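Local atomic coordinates of endoglucanase EG-II (Hypocrea jecorina, PDB entry 3QR3), a protein that hydrolyses internal beta-1,4-glucosidic bonds of cellulose as an endo-acting glucanase, through its family 5 TIM-barrel catalytic domain. Residues W129-S140 against A168-Q177; F60-L69 against S82-C93. All coordinates share one frame; numbering follows the deposited sequence.

Contact 1 (W129-S140 against A168-Q177); sequences WSQLASKYASQS and AIRNAGATSQ
The side-chain amide of Q177 meets the type I turn Y136-Q139, where NE2 donates to A137 O at 2.9 Å and to Q139 O at 3.0 Å. Both acceptors are approached from above their carbonyl planes, at C=O...N angles of 105° and 103°, so the amide leans over the peptide groups. A bend at chi2 (86°) turns the amide of Q177 back to these carbonyls. Beside it the backbones close in on small residues. A133 CB packs against A172 CB at 3.7 Å and also touches I169 CG2 and A174 CB, while A137 CB rests on the backbone of G173, 3.6 Å from its C atom. Two neighbouring outer helices of the (beta/alpha)8 barrel, 122-136 and 155-171, thus meet through alanines in their last turns and in the loop residues that follow. The second helix finishes in a Schellman motif, with G173 at positive phi, which leads into the inverse gamma turn centred on A174. Water bridges the more open flank, joining S130 OG to A168 O and S134 OG to A172 O. One shell out, R170 holds the outgoing chain: NH1 and NH2 both bind Q177 O, and NH1 also reaches A174 O at 2.8 Å, all close to the guanidinium plane. Deeper in, I169 and A174 lie against F144 of strand 142-145.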
# COMPACT_ATOMS: atom_id res chain seq x y z
N TRP A 129 0.27 -3.97 -15.46
CA TRP A 129 0.72 -4.98 -14.51
C TRP A 129 1.54 -6.09 -15.15
O TRP A 129 2.43 -6.65 -14.52
CB TRP A 129 -0.45 -5.53 -13.69
CG TRP A 129 -0.77 -4.63 -12.54
CD1 TRP A 129 -1.88 -3.86 -12.37
CD2 TRP A 129 0.08 -4.37 -11.42
NE1 TRP A 129 -1.80 -3.16 -11.19
CE2 TRP A 129 -0.60 -3.45 -10.59
CE3 TRP A 129 1.34 -4.83 -11.02
CZ2 TRP A 129 -0.06 -2.98 -9.39
CZ3 TRP A 129 1.88 -4.36 -9.83
CH2 TRP A 129 1.18 -3.45 -9.03
N SER A 130 1.26 -6.40 -16.41
CA SER A 130 2.03 -7.43 -17.09
C SER A 130 3.49 -6.99 -17.21
O SER A 130 4.42 -7.78 -16.99
CB SER A 130 1.42 -7.71 -18.47
OG SER A 130 2.08 -8.78 -19.12
N GLN A 131 3.69 -5.72 -17.53
CA GLN A 131 5.03 -5.18 -17.64
C GLN A 131 5.77 -5.14 -16.31
O GLN A 131 6.94 -5.51 -16.23
CB GLN A 131 5.01 -3.78 -18.26
CG GLN A 131 4.53 -3.77 -19.70
CD GLN A 131 4.49 -2.37 -20.24
OE1 GLN A 131 5.51 -1.83 -20.65
NE2 GLN A 131 3.31 -1.77 -20.25
N LEU A 132 5.09 -4.69 -15.26
CA LEU A 132 5.70 -4.67 -13.93
C LEU A 132 6.05 -6.09 -13.48
O LEU A 132 7.13 -6.32 -12.94
CB LEU A 132 4.77 -3.99 -12.93
CG LEU A 132 4.60 -2.49 -13.16
CD1 LEU A 132 3.48 -1.93 -12.29
CD2 LEU A 132 5.93 -1.80 -12.87
N ALA A 133 5.15 -7.03 -13.71
CA ALA A 133 5.39 -8.42 -13.33
C ALA A 133 6.60 -8.98 -14.07
O ALA A 133 7.43 -9.67 -13.49
CB ALA A 133 4.15 -9.26 -13.62
N SER A 134 6.69 -8.70 -15.37
CA SER A 134 7.84 -9.15 -16.16
C SER A 134 9.14 -8.56 -15.60
O SER A 134 10.14 -9.27 -15.47
CB SER A 134 7.66 -8.76 -17.62
OG SER A 134 8.80 -9.15 -18.38
N LYS A 135 9.12 -7.28 -15.26
CA LYS A 135 10.31 -6.64 -14.71
C LYS A 135 10.72 -7.29 -13.39
O LYS A 135 11.90 -7.53 -13.15
CB LYS A 135 10.07 -5.15 -14.48
CG LYS A 135 11.29 -4.41 -13.91
CD LYS A 135 11.07 -2.89 -13.91
CE LYS A 135 12.36 -2.16 -13.54
NZ LYS A 135 13.39 -2.24 -14.62
N TYR A 136 9.74 -7.60 -12.55
CA TYR A 136 10.02 -8.03 -11.19
C TYR A 136 9.87 -9.53 -10.95
O TYR A 136 9.96 -9.99 -9.82
CB TYR A 136 9.15 -7.24 -10.22
CG TYR A 136 9.55 -5.78 -10.17
CD1 TYR A 136 10.83 -5.43 -9.78
CD2 TYR A 136 8.69 -4.77 -10.57
CE1 TYR A 136 11.24 -4.11 -9.75
CE2 TYR A 136 9.08 -3.43 -10.54
CZ TYR A 136 10.36 -3.12 -10.13
OH TYR A 136 10.79 -1.80 -10.09
N ALA A 137 9.66 -10.29 -12.03
CA ALA A 137 9.37 -11.72 -11.91
C ALA A 137 10.37 -12.47 -11.04
O ALA A 137 9.99 -13.37 -10.29
CB ALA A 137 9.27 -12.36 -13.30
N SER A 138 11.65 -12.12 -11.13
CA SER A 138 12.70 -12.87 -10.44
C SER A 138 12.92 -12.39 -9.00
O SER A 138 13.74 -12.96 -8.29
CB SER A 138 14.02 -12.79 -11.20
OG SER A 138 14.54 -11.47 -11.17
N GLN A 139 12.20 -11.35 -8.58
CA GLN A 139 12.39 -10.80 -7.23
C GLN A 139 11.19 -11.11 -6.34
O GLN A 139 10.17 -10.43 -6.39
CB GLN A 139 12.67 -9.30 -7.30
CG GLN A 139 13.89 -8.99 -8.15
CD GLN A 139 14.32 -7.54 -8.08
OE1 GLN A 139 13.64 -6.65 -8.59
NE2 GLN A 139 15.46 -7.29 -7.46
N SER A 140 11.32 -12.16 -5.52
CA SER A 140 10.18 -12.69 -4.78
C SER A 140 9.69 -11.79 -3.64
O SER A 140 8.63 -12.04 -3.07
CB SER A 140 10.52 -14.08 -4.22
OG SER A 140 11.45 -13.98 -3.16
N ALA A 168 -2.48 -12.02 -15.41
CA ALA A 168 -1.39 -11.40 -16.16
C ALA A 168 -0.08 -11.46 -15.39
O ALA A 168 0.98 -11.71 -15.97
CB ALA A 168 -1.73 -9.97 -16.52
N ILE A 169 -0.15 -11.23 -14.09
CA ILE A 169 1.05 -11.18 -13.27
C ILE A 169 1.71 -12.56 -13.24
O ILE A 169 2.92 -12.69 -13.40
CB ILE A 169 0.73 -10.71 -11.84
CG1 ILE A 169 0.29 -9.24 -11.86
CG2 ILE A 169 1.92 -10.94 -10.92
CD1 ILE A 169 -0.12 -8.72 -10.51
N ARG A 170 0.90 -13.60 -13.04
CA ARG A 170 1.40 -14.96 -12.97
C ARG A 170 1.94 -15.44 -14.32
O ARG A 170 3.01 -16.06 -14.38
CB ARG A 170 0.30 -15.92 -12.47
CG ARG A 170 -0.18 -15.66 -11.03
CD ARG A 170 0.97 -15.64 -10.02
NE ARG A 170 0.48 -15.60 -8.64
CZ ARG A 170 1.15 -15.13 -7.59
NH1 ARG A 170 2.37 -14.64 -7.74
NH2 ARG A 170 0.60 -15.15 -6.40
N ASN A 171 1.20 -15.16 -15.39
CA ASN A 171 1.61 -15.53 -16.74
C ASN A 171 2.90 -14.83 -17.19
O ASN A 171 3.58 -15.32 -18.08
CB ASN A 171 0.50 -15.24 -17.75
CG ASN A 171 -0.66 -16.24 -17.67
OD1 ASN A 171 -0.58 -17.24 -16.96
ND2 ASN A 171 -1.73 -15.96 -18.39
N ALA A 172 3.22 -13.70 -16.58
CA ALA A 172 4.44 -12.97 -16.92
C ALA A 172 5.66 -13.56 -16.20
O ALA A 172 6.78 -13.11 -16.40
CB ALA A 172 4.30 -11.51 -16.58
N GLY A 173 5.43 -14.56 -15.35
CA GLY A 173 6.52 -15.21 -14.65
C GLY A 173 6.65 -14.85 -13.18
O GLY A 173 7.49 -15.42 -12.48
N ALA A 174 5.84 -13.91 -12.71
CA ALA A 174 5.88 -13.54 -11.29
C ALA A 174 5.03 -14.49 -10.47
O ALA A 174 3.91 -14.16 -10.05
CB ALA A 174 5.45 -12.08 -11.08
N THR A 175 5.56 -15.68 -10.23
CA THR A 175 4.77 -16.77 -9.68
C THR A 175 4.98 -16.96 -8.18
O THR A 175 4.20 -17.65 -7.54
CB THR A 175 5.09 -18.10 -10.39
OG1 THR A 175 6.48 -18.39 -10.27
CG2 THR A 175 4.73 -18.01 -11.86
N SER A 176 6.03 -16.35 -7.63
CA SER A 176 6.35 -16.55 -6.22
C SER A 176 5.80 -15.43 -5.32
O SER A 176 5.74 -15.60 -4.11
CB SER A 176 7.87 -16.64 -6.04
OG SER A 176 8.48 -15.38 -6.26
N GLN A 177 5.41 -14.31 -5.91
CA GLN A 177 5.17 -13.09 -5.14
C GLN A 177 3.79 -13.02 -4.51
O GLN A 177 2.84 -13.61 -5.02
CB GLN A 177 5.37 -11.86 -6.05
CG GLN A 177 6.81 -11.60 -6.47
CD GLN A 177 7.24 -12.37 -7.71
OE1 GLN A 177 6.55 -13.29 -8.16
NE2 GLN A 177 8.39 -12.01 -8.26
O HOH W 1 1.30 -11.21 -18.61
O HOH W 2 7.63 -11.91 -18.85
O HOH W 3 8.89 -15.66 -9.38

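Contact 2 (F60-L69 against S82-C93)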
# COMPACT_ATOMS: atom_id res chain seq x y z
N PHE A 60 7.86 -2.12 3.20
CA PHE A 60 7.54 -0.75 2.82
C PHE A 60 6.60 -0.76 1.63
O PHE A 60 6.65 -1.66 0.80
CB PHE A 60 8.81 0.06 2.52
CG PHE A 60 9.73 0.11 3.69
CD1 PHE A 60 9.45 0.92 4.76
CD2 PHE A 60 10.84 -0.72 3.74
CE1 PHE A 60 10.28 0.95 5.88
CE2 PHE A 60 11.68 -0.70 4.84
CZ PHE A 60 11.39 0.14 5.92
N ARG A 61 5.73 0.23 1.58
CA ARG A 61 4.81 0.38 0.47
C ARG A 61 5.23 1.63 -0.28
O ARG A 61 5.51 2.67 0.33
CB ARG A 61 3.40 0.54 1.01
CG ARG A 61 2.30 0.61 -0.04
CD ARG A 61 0.99 0.26 0.63
NE ARG A 61 -0.20 0.34 -0.21
CZ ARG A 61 -0.96 1.42 -0.33
NH1 ARG A 61 -0.62 2.56 0.27
NH2 ARG A 61 -2.05 1.36 -1.08
N LEU A 62 5.29 1.52 -1.61
CA LEU A 62 5.83 2.60 -2.44
C LEU A 62 4.79 3.07 -3.44
O LEU A 62 4.74 2.59 -4.59
CB LEU A 62 7.08 2.11 -3.18
CG LEU A 62 8.18 1.42 -2.35
CD1 LEU A 62 9.37 1.05 -3.24
CD2 LEU A 62 8.64 2.29 -1.20
N PRO A 63 3.94 4.01 -3.01
CA PRO A 63 2.85 4.53 -3.84
C PRO A 63 3.39 5.23 -5.06
O PRO A 63 4.34 6.00 -4.95
CB PRO A 63 2.17 5.56 -2.93
CG PRO A 63 2.57 5.19 -1.57
CD PRO A 63 3.95 4.63 -1.68
N VAL A 64 2.77 4.99 -6.22
CA VAL A 64 3.17 5.69 -7.44
C VAL A 64 1.98 5.82 -8.37
O VAL A 64 1.10 4.94 -8.42
CB VAL A 64 4.34 4.99 -8.15
CG1 VAL A 64 3.99 3.54 -8.45
CG2 VAL A 64 4.70 5.75 -9.45
N GLY A 65 1.93 6.93 -9.10
CA GLY A 65 0.85 7.17 -10.03
C GLY A 65 0.99 6.32 -11.28
O GLY A 65 2.08 6.19 -11.84
N TRP A 66 -0.12 5.73 -11.71
CA TRP A 66 -0.17 5.02 -12.99
C TRP A 66 0.37 5.92 -14.11
O TRP A 66 1.22 5.50 -14.89
CB TRP A 66 -1.63 4.65 -13.26
CG TRP A 66 -1.90 3.80 -14.46
CD1 TRP A 66 -1.02 3.39 -15.42
CD2 TRP A 66 -3.17 3.28 -14.83
NE1 TRP A 66 -1.68 2.61 -16.36
CE2 TRP A 66 -3.00 2.55 -16.02
CE3 TRP A 66 -4.45 3.37 -14.27
CZ2 TRP A 66 -4.07 1.91 -16.66
CZ3 TRP A 66 -5.51 2.74 -14.90
CH2 TRP A 66 -5.30 2.01 -16.09
N GLN A 67 -0.12 7.15 -14.16
CA GLN A 67 0.26 8.08 -15.23
C GLN A 67 1.77 8.30 -15.25
O GLN A 67 2.36 8.47 -16.31
CB GLN A 67 -0.46 9.43 -15.09
CG GLN A 67 -1.96 9.36 -15.42
CD GLN A 67 -2.82 8.98 -14.21
OE1 GLN A 67 -2.39 8.25 -13.31
NE2 GLN A 67 -4.05 9.50 -14.18
N TYR A 68 2.38 8.28 -14.07
CA TYR A 68 3.82 8.48 -13.99
C TYR A 68 4.58 7.34 -14.68
O TYR A 68 5.52 7.58 -15.44
CB TYR A 68 4.28 8.60 -12.53
CG TYR A 68 5.77 8.77 -12.44
CD1 TYR A 68 6.36 10.00 -12.73
CD2 TYR A 68 6.59 7.71 -12.11
CE1 TYR A 68 7.72 10.16 -12.68
CE2 TYR A 68 7.96 7.86 -12.05
CZ TYR A 68 8.51 9.09 -12.34
OH TYR A 68 9.88 9.24 -12.28
N LEU A 69 4.18 6.11 -14.40
CA LEU A 69 4.92 4.94 -14.88
C LEU A 69 4.90 4.83 -16.40
O LEU A 69 5.87 4.38 -17.00
CB LEU A 69 4.40 3.65 -14.23
CG LEU A 69 4.72 3.50 -12.74
CD1 LEU A 69 4.16 2.20 -12.19
CD2 LEU A 69 6.23 3.59 -12.47
N SER A 82 10.82 7.00 -16.11
CA SER A 82 9.96 6.83 -14.94
C SER A 82 10.26 5.53 -14.21
O SER A 82 10.43 5.52 -12.99
CB SER A 82 8.49 6.88 -15.35
OG SER A 82 8.19 8.13 -15.94
N ILE A 83 10.33 4.43 -14.96
CA ILE A 83 10.52 3.12 -14.32
C ILE A 83 11.92 3.03 -13.73
O ILE A 83 12.13 2.43 -12.69
CB ILE A 83 10.20 1.94 -15.27
CG1 ILE A 83 10.17 0.62 -14.49
CG2 ILE A 83 11.23 1.85 -16.41
CD1 ILE A 83 9.13 0.59 -13.37
N SER A 84 12.89 3.66 -14.40
CA SER A 84 14.26 3.71 -13.91
C SER A 84 14.36 4.43 -12.56
O SER A 84 15.04 3.97 -11.64
CB SER A 84 15.14 4.41 -14.95
OG SER A 84 16.47 4.55 -14.48
N LYS A 85 13.70 5.57 -12.44
CA LYS A 85 13.66 6.32 -11.19
C LYS A 85 12.92 5.53 -10.11
O LYS A 85 13.41 5.35 -9.01
CB LYS A 85 13.00 7.68 -11.40
CG LYS A 85 13.83 8.67 -12.25
CD LYS A 85 15.15 9.01 -11.56
CE LYS A 85 15.92 10.09 -12.33
NZ LYS A 85 17.07 10.60 -11.54
N TYR A 86 11.72 5.06 -10.43
CA TYR A 86 10.93 4.31 -9.46
C TYR A 86 11.65 3.04 -9.00
O TYR A 86 11.63 2.69 -7.82
CB TYR A 86 9.55 3.97 -10.03
CG TYR A 86 8.64 3.26 -9.05
CD1 TYR A 86 8.13 3.92 -7.95
CD2 TYR A 86 8.30 1.92 -9.24
CE1 TYR A 86 7.29 3.28 -7.05
CE2 TYR A 86 7.47 1.27 -8.36
CZ TYR A 86 6.96 1.95 -7.27
OH TYR A 86 6.13 1.30 -6.39
N ASP A 87 12.33 2.38 -9.93
CA ASP A 87 13.05 1.15 -9.57
C ASP A 87 14.17 1.41 -8.56
O ASP A 87 14.52 0.51 -7.79
CB ASP A 87 13.60 0.43 -10.79
CG ASP A 87 14.17 -0.95 -10.44
OD1 ASP A 87 13.46 -1.73 -9.78
OD2 ASP A 87 15.33 -1.24 -10.80
N GLN A 88 14.72 2.61 -8.55
CA GLN A 88 15.76 2.92 -7.57
C GLN A 88 15.19 2.82 -6.17
O GLN A 88 15.86 2.35 -5.25
CB GLN A 88 16.37 4.32 -7.79
CG GLN A 88 17.23 4.45 -9.03
CD GLN A 88 17.68 5.89 -9.26
OE1 GLN A 88 17.83 6.67 -8.32
NE2 GLN A 88 17.89 6.24 -10.52
N LEU A 89 13.96 3.29 -5.99
CA LEU A 89 13.33 3.24 -4.68
C LEU A 89 12.98 1.77 -4.33
O LEU A 89 13.19 1.32 -3.20
CB LEU A 89 12.08 4.13 -4.66
CG LEU A 89 11.36 4.25 -3.32
CD1 LEU A 89 12.28 4.86 -2.27
CD2 LEU A 89 10.09 5.08 -3.49
N VAL A 90 12.49 1.04 -5.32
CA VAL A 90 12.19 -0.38 -5.14
C VAL A 90 13.42 -1.20 -4.73
O VAL A 90 13.36 -1.97 -3.77
CB VAL A 90 11.59 -1.00 -6.43
CG1 VAL A 90 11.34 -2.50 -6.26
CG2 VAL A 90 10.30 -0.28 -6.81
N GLN A 91 14.53 -1.04 -5.45
CA GLN A 91 15.75 -1.75 -5.11
C GLN A 91 16.31 -1.33 -3.75
O GLN A 91 16.88 -2.15 -3.03
CB GLN A 91 16.81 -1.61 -6.21
CG GLN A 91 16.37 -2.17 -7.56
CD GLN A 91 15.82 -3.60 -7.47
OE1 GLN A 91 16.34 -4.42 -6.71
NE2 GLN A 91 14.78 -3.89 -8.23
N GLY A 92 16.14 -0.06 -3.39
CA GLY A 92 16.62 0.40 -2.10
C GLY A 92 15.89 -0.33 -0.99
O GLY A 92 16.47 -0.72 0.03
N CYS A 93 14.60 -0.51 -1.20
CA CYS A 93 13.76 -1.23 -0.25
C CYS A 93 14.17 -2.71 -0.19
O CYS A 93 14.36 -3.27 0.88
CB CYS A 93 12.29 -1.09 -0.69
SG CYS A 93 11.15 -2.15 0.18
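F60 presents its ring edge to C93 at the far end of helix 80-95, with SG 3.8 Å from CD2 of the ring in a sulfur-aromatic contact. The sulfur is also half of the disulfide to C100. Strand 59-64 and this helix form a beta-alpha unit of the TIM barrel; the axes of strand 60-64 and helix 82-93 come within 9.8 Å and run nearly antiparallel (173°), as expected for the helix that returns the chain in such a unit. L62 fills the middle: its tip meets that of L89, and CD1 lies 3.7 Å from V90 CA. Its carbonyl accepts the hydroxyl of Y86, with OH 2.6 Å from L62 O, in the carbonyl plane and on a lone pair. V64 lays CG1 over a face of the Y86 ring, a CH-pi contact 3.9 Å from the centroid, so one tyrosine is held both by its hydroxyl and by its face. The following short helix 66-69 brings Y68, whose CG is anti to the backbone N (chi1 179°); that rotamer carries the ring across S82, and S82 CB sits over its face. S82 OG also donates to Y68 O at 2.8 Å, tilted 28° from the carbonyl plane. L69 CD2 approaches I83 CD1 and packs obliquely against Y86, 4.1 Å from Y86 CB.

Contact 1 and contact 2 follow one another along the chain and share a seam on the outside of the barrel, their centres about 15 Å apart. Helix 80-95 of contact 2 lies against helix 122-136 of contact 1: Y136 OH is 2.7 Å from D87 OD1, probably a hydrogen bond. In the turn Y136-Q139, Q139 OE1 is 3.0 Å from Q91 NE2, likewise. Because Q91 NE2 also donates to D87 OD1, the two polar pairs form one chain. Packing of K135 on I83 extends the seam. On the other side of strand 59-64 from helix 80-95, R61 makes a salt bridge to E260 and hydrogen bonds to N9 and N148, a cluster probably at the family 5 active site.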